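Local coordinates for hypothetical protein Atu1540 (Agrobacterium tumefaciens str. C58, PDB 2HWJ), which is of unknown function but belongs by sequence to a family of putative ParB-like nucleases and assembles from several copies of the same chain, at residues N107-G116 with F156-R166; G147-S157 with K190-C201. All coordinates share one frame; numbering follows the deposited sequence.

Contact 1 of 2, residues N107-G116 with F156-R166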
loop_
_atom_site.group_PDB
_atom_site.type_symbol
_atom_site.label_atom_id
_atom_site.label_comp_id
_atom_site.label_asym_id
_atom_site.label_seq_id
_atom_site.Cartn_x
_atom_site.Cartn_y
_atom_site.Cartn_z
ATOM N N ASN A 107 -12.518 -2.730 -1.651
ATOM C CA ASN A 107 -12.643 -1.351 -1.207
ATOM C C ASN A 107 -12.898 -0.341 -2.312
ATOM O O ASN A 107 -12.328 0.748 -2.288
ATOM C CB ASN A 107 -11.399 -0.965 -0.447
ATOM C CG ASN A 107 -11.319 -1.655 0.937
ATOM O OD1 ASN A 107 -12.338 -2.077 1.535
ATOM N ND2 ASN A 107 -10.111 -1.762 1.450
ATOM N N LEU A 108 -13.778 -0.692 -3.244
ATOM C CA LEU A 108 -14.087 0.129 -4.374
ATOM C C LEU A 108 -15.482 0.650 -4.222
ATOM O O LEU A 108 -15.993 1.404 -5.110
ATOM C CB LEU A 108 -13.894 -0.647 -5.683
ATOM C CG LEU A 108 -12.372 -1.033 -5.907
ATOM C CD1 LEU A 108 -12.071 -2.001 -7.035
ATOM C CD2 LEU A 108 -11.456 0.158 -6.011
ATOM N N ILE A 109 -16.151 0.322 -3.102
ATOM C CA ILE A 109 -17.479 0.944 -2.913
ATOM C C ILE A 109 -17.575 1.604 -1.599
ATOM O O ILE A 109 -16.751 1.405 -0.814
ATOM C CB ILE A 109 -18.595 -0.015 -3.071
ATOM C CG1 ILE A 109 -18.481 -1.110 -2.019
ATOM C CG2 ILE A 109 -18.609 -0.507 -4.531
ATOM C CD1 ILE A 109 -19.681 -1.945 -1.868
ATOM N N TYR A 110 -18.552 2.456 -1.376
ATOM C CA TYR A 110 -18.613 3.151 -0.125
ATOM C C TYR A 110 -20.064 3.346 0.172
ATOM O O TYR A 110 -20.599 4.413 -0.036
ATOM C CB TYR A 110 -17.874 4.486 -0.189
ATOM C CG TYR A 110 -17.741 5.128 1.156
ATOM C CD1 TYR A 110 -18.459 6.310 1.484
ATOM C CD2 TYR A 110 -16.969 4.511 2.171
ATOM C CE1 TYR A 110 -18.383 6.916 2.760
ATOM C CE2 TYR A 110 -16.816 5.107 3.458
ATOM C CZ TYR A 110 -17.555 6.310 3.745
ATOM O OH TYR A 110 -17.414 6.892 5.013
ATOM N N PRO A 111 -20.726 2.290 0.617
ATOM C CA PRO A 111 -22.186 2.325 0.777
ATOM C C PRO A 111 -22.577 3.034 2.049
ATOM O O PRO A 111 -23.069 2.379 2.946
ATOM C CB PRO A 111 -22.561 0.868 0.933
ATOM C CG PRO A 111 -21.342 0.231 1.508
ATOM C CD PRO A 111 -20.140 0.995 0.989
ATOM N N PHE A 112 -22.302 4.339 2.152
ATOM C CA PHE A 112 -22.709 5.097 3.324
ATOM C C PHE A 112 -23.535 6.298 2.935
ATOM O O PHE A 112 -23.177 7.024 2.023
ATOM C CB PHE A 112 -21.523 5.537 4.153
ATOM C CG PHE A 112 -20.795 4.419 4.827
ATOM C CD1 PHE A 112 -19.831 3.705 4.163
ATOM C CD2 PHE A 112 -21.049 4.107 6.139
ATOM C CE1 PHE A 112 -19.149 2.665 4.816
ATOM C CE2 PHE A 112 -20.379 3.092 6.791
ATOM C CZ PHE A 112 -19.424 2.400 6.153
ATOM N N ASP A 113 -24.658 6.503 3.619
ATOM C CA ASP A 113 -25.579 7.575 3.239
ATOM C C ASP A 113 -25.135 8.917 3.797
ATOM O O ASP A 113 -24.246 8.978 4.608
ATOM C CB ASP A 113 -26.983 7.293 3.766
ATOM C CG ASP A 113 -27.027 7.371 5.233
ATOM O OD1 ASP A 113 -26.382 8.281 5.803
ATOM O OD2 ASP A 113 -27.717 6.526 5.837
ATOM N N ALA A 114 -25.863 9.958 3.415
ATOM C CA ALA A 114 -25.556 11.323 3.753
ATOM C C ALA A 114 -25.440 11.550 5.281
ATOM O O ALA A 114 -24.765 12.500 5.703
ATOM C CB ALA A 114 -26.531 12.298 3.064
ATOM N N GLN A 115 -26.016 10.690 6.119
ATOM C CA GLN A 115 -25.763 10.864 7.551
ATOM C C GLN A 115 -24.863 9.804 8.065
ATOM O O GLN A 115 -24.895 9.447 9.236
ATOM C CB GLN A 115 -27.006 11.115 8.442
ATOM C CG GLN A 115 -28.348 10.548 7.957
ATOM C CD GLN A 115 -28.844 11.244 6.661
ATOM O OE1 GLN A 115 -28.921 12.489 6.620
ATOM N NE2 GLN A 115 -29.157 10.437 5.585
ATOM N N GLY A 116 -24.009 9.324 7.160
ATOM C CA GLY A 116 -22.982 8.333 7.476
ATOM C C GLY A 116 -23.362 6.937 7.900
ATOM O O GLY A 116 -22.554 6.269 8.487
ATOM N N PHE A 156 -10.935 6.851 0.729
ATOM C CA PHE A 156 -12.002 7.476 1.499
ATOM C C PHE A 156 -11.490 8.173 2.768
ATOM O O PHE A 156 -12.167 8.213 3.797
ATOM C CB PHE A 156 -13.004 6.361 1.863
ATOM C CG PHE A 156 -13.548 5.566 0.637
ATOM C CD1 PHE A 156 -13.401 4.172 0.565
ATOM C CD2 PHE A 156 -14.231 6.223 -0.430
ATOM C CE1 PHE A 156 -13.908 3.450 -0.526
ATOM C CE2 PHE A 156 -14.734 5.497 -1.547
ATOM C CZ PHE A 156 -14.573 4.119 -1.592
ATOM N N SER A 157 -10.277 8.714 2.696
ATOM C CA SER A 157 -9.666 9.537 3.765
ATOM C C SER A 157 -10.654 10.534 4.266
ATOM O O SER A 157 -10.880 10.650 5.452
ATOM C CB SER A 157 -8.532 10.357 3.188
ATOM O OG SER A 157 -7.685 10.949 4.197
ATOM N N GLU A 158 -11.224 11.288 3.340
ATOM C CA GLU A 158 -12.166 12.336 3.636
ATOM C C GLU A 158 -13.381 11.855 4.379
ATOM O O GLU A 158 -13.828 12.487 5.318
ATOM C CB GLU A 158 -12.607 13.038 2.344
ATOM C CG GLU A 158 -11.586 13.989 1.779
ATOM C CD GLU A 158 -10.607 13.339 0.833
ATOM O OE1 GLU A 158 -10.697 12.087 0.547
ATOM O OE2 GLU A 158 -9.725 14.117 0.379
ATOM N N PHE A 159 -13.910 10.738 3.977
ATOM C CA PHE A 159 -15.056 10.264 4.654
ATOM C C PHE A 159 -14.788 9.925 6.131
ATOM O O PHE A 159 -15.694 10.033 6.972
ATOM C CB PHE A 159 -15.717 9.145 3.860
ATOM C CG PHE A 159 -16.721 9.658 2.839
ATOM C CD1 PHE A 159 -16.495 9.515 1.468
ATOM C CD2 PHE A 159 -17.877 10.350 3.258
ATOM C CE1 PHE A 159 -17.436 10.013 0.535
ATOM C CE2 PHE A 159 -18.824 10.853 2.338
ATOM C CZ PHE A 159 -18.605 10.664 0.978
ATOM N N GLY A 160 -13.531 9.592 6.447
ATOM C CA GLY A 160 -13.074 9.398 7.832
ATOM C C GLY A 160 -13.098 10.667 8.642
ATOM O O GLY A 160 -13.592 10.705 9.772
ATOM N N TRP A 161 -12.621 11.732 8.028
ATOM C CA TRP A 161 -12.689 13.067 8.621
ATOM C C TRP A 161 -14.131 13.558 8.745
ATOM O O TRP A 161 -14.510 14.133 9.789
ATOM C CB TRP A 161 -11.822 14.047 7.833
ATOM C CG TRP A 161 -10.369 13.841 8.193
ATOM C CD1 TRP A 161 -9.482 12.983 7.601
ATOM C CD2 TRP A 161 -9.684 14.417 9.298
ATOM N NE1 TRP A 161 -8.300 13.026 8.242
ATOM C CE2 TRP A 161 -8.385 13.891 9.293
ATOM C CE3 TRP A 161 -10.041 15.366 10.284
ATOM C CZ2 TRP A 161 -7.421 14.279 10.207
ATOM C CZ3 TRP A 161 -9.086 15.749 11.214
ATOM C CH2 TRP A 161 -7.776 15.206 11.158
ATOM N N ALA A 162 -14.937 13.312 7.714
ATOM C CA ALA A 162 -16.327 13.692 7.800
ATOM C C ALA A 162 -17.046 12.954 8.942
ATOM O O ALA A 162 -17.810 13.540 9.661
ATOM C CB ALA A 162 -17.032 13.475 6.472
ATOM N N ASP A 163 -16.786 11.672 9.133
ATOM C CA ASP A 163 -17.416 11.025 10.235
ATOM C C ASP A 163 -16.932 11.627 11.604
ATOM O O ASP A 163 -17.715 11.904 12.502
ATOM C CB ASP A 163 -17.276 9.506 10.103
ATOM C CG ASP A 163 -17.489 8.783 11.458
ATOM O OD1 ASP A 163 -18.559 9.028 12.112
ATOM O OD2 ASP A 163 -16.608 7.986 11.910
ATOM N N PHE A 164 -15.648 11.896 11.749
ATOM C CA PHE A 164 -15.146 12.535 12.959
ATOM C C PHE A 164 -15.916 13.852 13.202
ATOM O O PHE A 164 -16.506 14.035 14.252
ATOM C CB PHE A 164 -13.650 12.748 12.764
ATOM C CG PHE A 164 -12.962 13.536 13.856
ATOM C CD1 PHE A 164 -12.639 12.952 15.056
ATOM C CD2 PHE A 164 -12.549 14.846 13.637
ATOM C CE1 PHE A 164 -11.968 13.651 16.024
ATOM C CE2 PHE A 164 -11.876 15.546 14.633
ATOM C CZ PHE A 164 -11.604 14.942 15.807
ATOM N N LEU A 165 -15.985 14.734 12.202
ATOM C CA LEU A 165 -16.574 16.003 12.424
ATOM C C LEU A 165 -18.055 15.811 12.723
ATOM O O LEU A 165 -18.659 16.670 13.451
ATOM C CB LEU A 165 -16.377 16.939 11.261
ATOM C CG LEU A 165 -14.920 17.131 10.829
ATOM C CD1 LEU A 165 -14.863 17.482 9.384
ATOM C CD2 LEU A 165 -14.117 18.135 11.702
ATOM N N ARG A 166 -18.673 14.721 12.239
ATOM C CA ARG A 166 -20.122 14.807 12.207
ATOM C C ARG A 166 -20.577 14.488 13.543
ATOM O O ARG A 166 -21.717 14.868 13.903
ATOM C CB ARG A 166 -20.824 13.961 11.170
ATOM C CG ARG A 166 -21.702 12.828 11.654
ATOM C CD ARG A 166 -21.655 11.667 10.578
ATOM N NE ARG A 166 -22.257 12.186 9.346
ATOM C CZ ARG A 166 -21.679 12.253 8.162
ATOM N NH1 ARG A 166 -20.500 11.761 7.958
ATOM N NH2 ARG A 166 -22.341 12.799 7.168
#
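R166 reaches from the last turn of helix 157-166 to the loop 107-116, where its NH2 comes within 2.8 Å of A114 O while also forming a salt bridge with D134. Its chain bends at both chi2 and chi3 (-65° at the latter), and this lays one face of the guanidinium over the backbone at Q115 and G116, with G116 N 3.9 Å from CZ. The backbone there is folded into a type I turn, D113 to G116.

At the other end of the helix the contact is aromatic. Y110 has CG anti to its backbone N (chi1 -171°), which carries the phenol across to F156, the N-cap residue, and F159, in the first helical turn. The Y110 and F156 rings stack face to face with centroids 4.7 Å apart, and Y110 CB lies over the F156 ring, 3.8 Å from its centroid. F159 makes an offset stack with the same tyrosine, centroids 4.5 Å apart and planes inclined by 30°. Both phenylalanines lie on the same side of the Y110 plane, and F112 CD1 covers the ring centre from the other side. The carbonyl oxygen of I109 meets F156 CE1 at 3.5 Å.

The loop is held at two unlike places: an aromatic cluster packs round Y110, and the guanidinium of R166, salt-bridged to D134, lies against the turn backbone with A114 O close to NH2.

Contact 2 of 2, residues G147-S157 with K190-C201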
loop_
_atom_site.group_PDB
_atom_site.type_symbol
_atom_site.label_atom_id
_atom_site.label_comp_id
_atom_site.label_asym_id
_atom_site.label_seq_id
_atom_site.Cartn_x
_atom_site.Cartn_y
_atom_site.Cartn_z
ATOM N N GLY A 147 -5.695 22.979 5.022
ATOM C CA GLY A 147 -4.396 22.620 5.520
ATOM C C GLY A 147 -4.613 21.906 6.817
ATOM O O GLY A 147 -3.717 21.755 7.566
ATOM N N GLY A 148 -5.813 21.454 7.088
ATOM C CA GLY A 148 -6.039 20.709 8.277
ATOM C C GLY A 148 -5.526 19.281 8.324
ATOM O O GLY A 148 -5.284 18.803 9.434
ATOM N N TYR A 149 -5.393 18.569 7.194
ATOM C CA TYR A 149 -4.727 17.242 7.197
ATOM C C TYR A 149 -4.104 17.007 5.843
ATOM O O TYR A 149 -4.293 17.832 4.946
ATOM C CB TYR A 149 -5.628 16.059 7.601
ATOM C CG TYR A 149 -6.898 15.924 6.777
ATOM C CD1 TYR A 149 -6.976 15.080 5.682
ATOM C CD2 TYR A 149 -8.039 16.693 7.095
ATOM C CE1 TYR A 149 -8.176 15.011 4.926
ATOM C CE2 TYR A 149 -9.175 16.639 6.344
ATOM C CZ TYR A 149 -9.260 15.808 5.287
ATOM O OH TYR A 149 -10.465 15.798 4.581
ATOM N N ALA A 150 -3.348 15.930 5.682
ATOM C CA ALA A 150 -2.723 15.668 4.403
ATOM C C ALA A 150 -3.457 14.619 3.606
ATOM O O ALA A 150 -3.985 13.680 4.205
ATOM C CB ALA A 150 -1.298 15.201 4.614
ATOM N N LYS A 151 -3.431 14.743 2.267
ATOM C CA LYS A 151 -3.795 13.625 1.376
ATOM C C LYS A 151 -2.946 12.418 1.764
ATOM O O LYS A 151 -1.814 12.551 2.151
ATOM C CB LYS A 151 -3.583 13.945 -0.111
ATOM C CG LYS A 151 -4.365 15.152 -0.617
ATOM C CD LYS A 151 -4.754 15.075 -2.124
ATOM C CE LYS A 151 -4.674 16.482 -2.831
ATOM N NZ LYS A 151 -4.185 16.488 -4.293
ATOM N N VAL A 152 -3.497 11.236 1.674
ATOM C CA VAL A 152 -2.841 10.052 2.089
ATOM C C VAL A 152 -3.385 9.033 1.076
ATOM O O VAL A 152 -4.404 9.312 0.389
ATOM C CB VAL A 152 -3.244 9.811 3.580
ATOM C CG1 VAL A 152 -3.397 8.353 3.934
ATOM C CG2 VAL A 152 -2.228 10.425 4.512
ATOM N N ILE A 153 -2.755 7.859 0.975
ATOM C CA ILE A 153 -3.184 6.824 0.016
ATOM C C ILE A 153 -4.378 5.922 0.419
ATOM O O ILE A 153 -5.079 5.401 -0.450
ATOM C CB ILE A 153 -2.021 6.015 -0.493
ATOM C CG1 ILE A 153 -1.248 5.374 0.681
ATOM C CG2 ILE A 153 -1.128 6.926 -1.354
ATOM C CD1 ILE A 153 -0.320 4.083 0.303
ATOM N N ILE A 154 -4.609 5.740 1.714
ATOM C CA ILE A 154 -5.897 5.276 2.256
ATOM C C ILE A 154 -7.173 5.702 1.461
ATOM O O ILE A 154 -7.441 6.904 1.254
ATOM C CB ILE A 154 -6.032 5.824 3.714
ATOM C CG1 ILE A 154 -5.174 5.016 4.705
ATOM C CG2 ILE A 154 -7.499 5.958 4.160
ATOM C CD1 ILE A 154 -3.594 4.966 4.370
ATOM N N PRO A 155 -8.018 4.728 1.089
ATOM C CA PRO A 155 -9.257 5.077 0.368
ATOM C C PRO A 155 -10.232 5.848 1.276
ATOM O O PRO A 155 -10.312 5.546 2.482
ATOM C CB PRO A 155 -9.830 3.713 0.018
ATOM C CG PRO A 155 -9.302 2.813 1.127
ATOM C CD PRO A 155 -7.919 3.281 1.353
ATOM N N PHE A 156 -10.935 6.851 0.729
ATOM C CA PHE A 156 -12.002 7.476 1.499
ATOM C C PHE A 156 -11.490 8.173 2.768
ATOM O O PHE A 156 -12.167 8.213 3.797
ATOM C CB PHE A 156 -13.004 6.361 1.863
ATOM C CG PHE A 156 -13.548 5.566 0.637
ATOM C CD1 PHE A 156 -13.401 4.172 0.565
ATOM C CD2 PHE A 156 -14.231 6.223 -0.430
ATOM C CE1 PHE A 156 -13.908 3.450 -0.526
ATOM C CE2 PHE A 156 -14.734 5.497 -1.547
ATOM C CZ PHE A 156 -14.573 4.119 -1.592
ATOM N N SER A 157 -10.277 8.714 2.696
ATOM C CA SER A 157 -9.666 9.537 3.765
ATOM C C SER A 157 -10.654 10.534 4.266
ATOM O O SER A 157 -10.880 10.650 5.452
ATOM C CB SER A 157 -8.532 10.357 3.188
ATOM O OG SER A 157 -7.685 10.949 4.197
ATOM N N LYS A 190 -6.312 19.889 14.573
ATOM C CA LYS A 190 -5.119 20.093 15.333
ATOM C C LYS A 190 -5.142 19.501 16.740
ATOM O O LYS A 190 -4.162 19.598 17.451
ATOM C CB LYS A 190 -4.864 21.622 15.522
ATOM C CG LYS A 190 -4.563 22.456 14.241
ATOM C CD LYS A 190 -3.453 21.805 13.266
ATOM C CE LYS A 190 -4.017 21.221 11.921
ATOM N NZ LYS A 190 -3.092 21.617 10.808
ATOM N N SER A 191 -6.252 18.992 17.220
ATOM C CA SER A 191 -6.240 18.579 18.609
ATOM C C SER A 191 -5.752 17.160 18.618
ATOM O O SER A 191 -5.804 16.453 17.614
ATOM C CB SER A 191 -7.608 18.710 19.299
ATOM O OG SER A 191 -8.494 17.691 18.816
ATOM N N ARG A 192 -5.246 16.767 19.780
ATOM C CA ARG A 192 -4.873 15.410 20.014
ATOM C C ARG A 192 -6.035 14.442 19.759
ATOM O O ARG A 192 -5.773 13.301 19.400
ATOM C CB ARG A 192 -4.199 15.259 21.375
ATOM C CG ARG A 192 -2.615 15.107 21.208
ATOM C CD ARG A 192 -1.908 14.823 22.531
ATOM N NE ARG A 192 -2.414 15.742 23.554
ATOM C CZ ARG A 192 -1.945 15.825 24.808
ATOM N NH1 ARG A 192 -0.947 15.029 25.204
ATOM N NH2 ARG A 192 -2.453 16.716 25.672
ATOM N N GLU A 193 -7.291 14.893 19.851
ATOM C CA GLU A 193 -8.434 14.028 19.617
ATOM C C GLU A 193 -8.539 13.404 18.191
ATOM O O GLU A 193 -9.046 12.271 18.009
ATOM C CB GLU A 193 -9.704 14.785 19.929
ATOM C CG GLU A 193 -10.907 13.823 20.212
ATOM C CD GLU A 193 -11.973 14.397 21.184
ATOM O OE1 GLU A 193 -13.070 14.891 20.730
ATOM O OE2 GLU A 193 -11.692 14.353 22.413
ATOM N N ALA A 194 -8.061 14.140 17.191
ATOM C CA ALA A 194 -8.049 13.678 15.843
ATOM C C ALA A 194 -6.789 12.881 15.547
ATOM O O ALA A 194 -6.546 12.544 14.377
ATOM C CB ALA A 194 -8.142 14.859 14.915
ATOM N N ARG A 195 -5.972 12.561 16.556
ATOM C CA ARG A 195 -4.684 11.903 16.259
ATOM C C ARG A 195 -4.747 10.582 15.501
ATOM O O ARG A 195 -3.807 10.230 14.848
ATOM C CB ARG A 195 -3.787 11.766 17.496
ATOM C CG ARG A 195 -4.200 10.637 18.470
ATOM C CD ARG A 195 -3.544 10.745 19.884
ATOM N NE ARG A 195 -4.476 10.234 20.911
ATOM C CZ ARG A 195 -5.083 10.958 21.867
ATOM N NH1 ARG A 195 -4.864 12.256 22.014
ATOM N NH2 ARG A 195 -5.909 10.374 22.716
ATOM N N HIS A 196 -5.859 9.880 15.583
ATOM C CA HIS A 196 -6.042 8.526 15.053
ATOM C C HIS A 196 -6.477 8.568 13.624
ATOM O O HIS A 196 -6.668 7.526 13.046
ATOM C CB HIS A 196 -7.176 7.852 15.774
ATOM C CG HIS A 196 -8.406 8.682 15.754
ATOM N ND1 HIS A 196 -9.492 8.385 14.959
ATOM C CD2 HIS A 196 -8.666 9.895 16.307
ATOM C CE1 HIS A 196 -10.400 9.340 15.082
ATOM N NE2 HIS A 196 -9.918 10.274 15.879
ATOM N N LEU A 197 -6.681 9.755 13.059
ATOM C CA LEU A 197 -7.160 9.900 11.689
ATOM C C LEU A 197 -6.048 9.946 10.682
ATOM O O LEU A 197 -4.964 10.422 10.994
ATOM C CB LEU A 197 -7.955 11.163 11.541
ATOM C CG LEU A 197 -9.319 11.118 12.258
ATOM C CD1 LEU A 197 -9.873 12.537 12.412
ATOM C CD2 LEU A 197 -10.345 10.205 11.558
ATOM N N PRO A 198 -6.297 9.505 9.435
ATOM C CA PRO A 198 -5.194 9.493 8.470
ATOM C C PRO A 198 -4.873 10.905 8.040
ATOM O O PRO A 198 -5.770 11.681 7.745
ATOM C CB PRO A 198 -5.811 8.770 7.282
ATOM C CG PRO A 198 -7.311 9.089 7.375
ATOM C CD PRO A 198 -7.590 9.093 8.831
ATOM N N GLY A 199 -3.617 11.261 7.963
ATOM C CA GLY A 199 -3.269 12.602 7.500
ATOM C C GLY A 199 -3.189 13.536 8.670
ATOM O O GLY A 199 -3.006 14.733 8.461
ATOM N N TRP A 200 -3.338 13.019 9.902
ATOM C CA TRP A 200 -3.301 13.893 11.041
ATOM C C TRP A 200 -1.927 14.505 11.250
ATOM O O TRP A 200 -0.875 13.875 11.122
ATOM C CB TRP A 200 -3.756 13.230 12.318
ATOM C CG TRP A 200 -3.671 14.136 13.567
ATOM C CD1 TRP A 200 -4.666 14.955 14.071
ATOM C CD2 TRP A 200 -2.566 14.257 14.479
ATOM N NE1 TRP A 200 -4.238 15.568 15.235
ATOM C CE2 TRP A 200 -2.955 15.155 15.508
ATOM C CE3 TRP A 200 -1.296 13.696 14.539
ATOM C CZ2 TRP A 200 -2.093 15.508 16.575
ATOM C CZ3 TRP A 200 -0.405 14.084 15.627
ATOM C CH2 TRP A 200 -0.830 14.967 16.609
ATOM N N CYS A 201 -2.009 15.724 11.740
ATOM C CA CYS A 201 -1.101 16.769 11.440
ATOM C C CYS A 201 -1.170 17.785 12.614
ATOM O O CYS A 201 -1.778 18.823 12.496
ATOM C CB CYS A 201 -1.637 17.391 10.142
ATOM S SG CYS A 201 -0.403 18.349 9.264
#
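Consecutive turns shape the C-terminal loop 190-201, and its type II beta turn L197 to W200 packs against the connector that joins helix 135-146 to helix 157-166. G199 holds the third position of this turn with a positive phi (91°) and, having no side chain, lets A150 O come close to its CA. Its carbonyl accepts the one clear backbone hydrogen bond between the segments: A150 N to G199 O is 3.0 Å, the N-H meeting a lone pair in the carbonyl plane. In return G199 CA makes a CA-H...O contact with A150 O at 3.5 Å, so the two residues meet mainly through their backbones.

Around this pair the packing is largely apolar. P198 crosses V152 at about a right angle, V152 CG1 lying 4.1 Å from P198 CB, while V152 CG2 sits beside the backbone of G199. S157 OG, placed beside its own carbonyl carbon (chi1 -166°), meets P198 CG at 3.7 Å. Y149 brings its CB to G199 O, while its ring stacks on W161 and its hydroxyl bonds to A140 O.

At the start of both segments, K190 curls through bends at chi2, chi3 and chi4 to give G147 O a weak hydrogen bond from NZ, 3.3 Å long; G147 follows helix 135-146 and closes it in a Schellman motif. C201 faces the connector through CB, and its SG forms a disulfide with C201 of the third subunit, placing this contact at a covalent subunit interface. Within the loop, S191 O accepts two donors from opposite faces of its carbonyl plane: A194 N, and W200 NE1 at 3.0 Å, which lies above that plane.

Overall arrangement
The start of helix 157-166 ties the two contacts together: its N-cap F156 and first residue S157 belong to both, and the segments alternate along the chain. Contact 1 lies about 9 Å from the chain centre and contact 2 about 17 Å, with their own centres 13 Å apart. W161 bridges them. Its NE1 makes a probable hydrogen bond of 2.9 Å to P198 O, and its CZ2 packs 3.4 Å from L197 CB, so the helix holds the loop 107-116 with some of its residues and the C-terminal loop with others. Both contacts touch the second subunit, whereas contact 2 also adjoins the third.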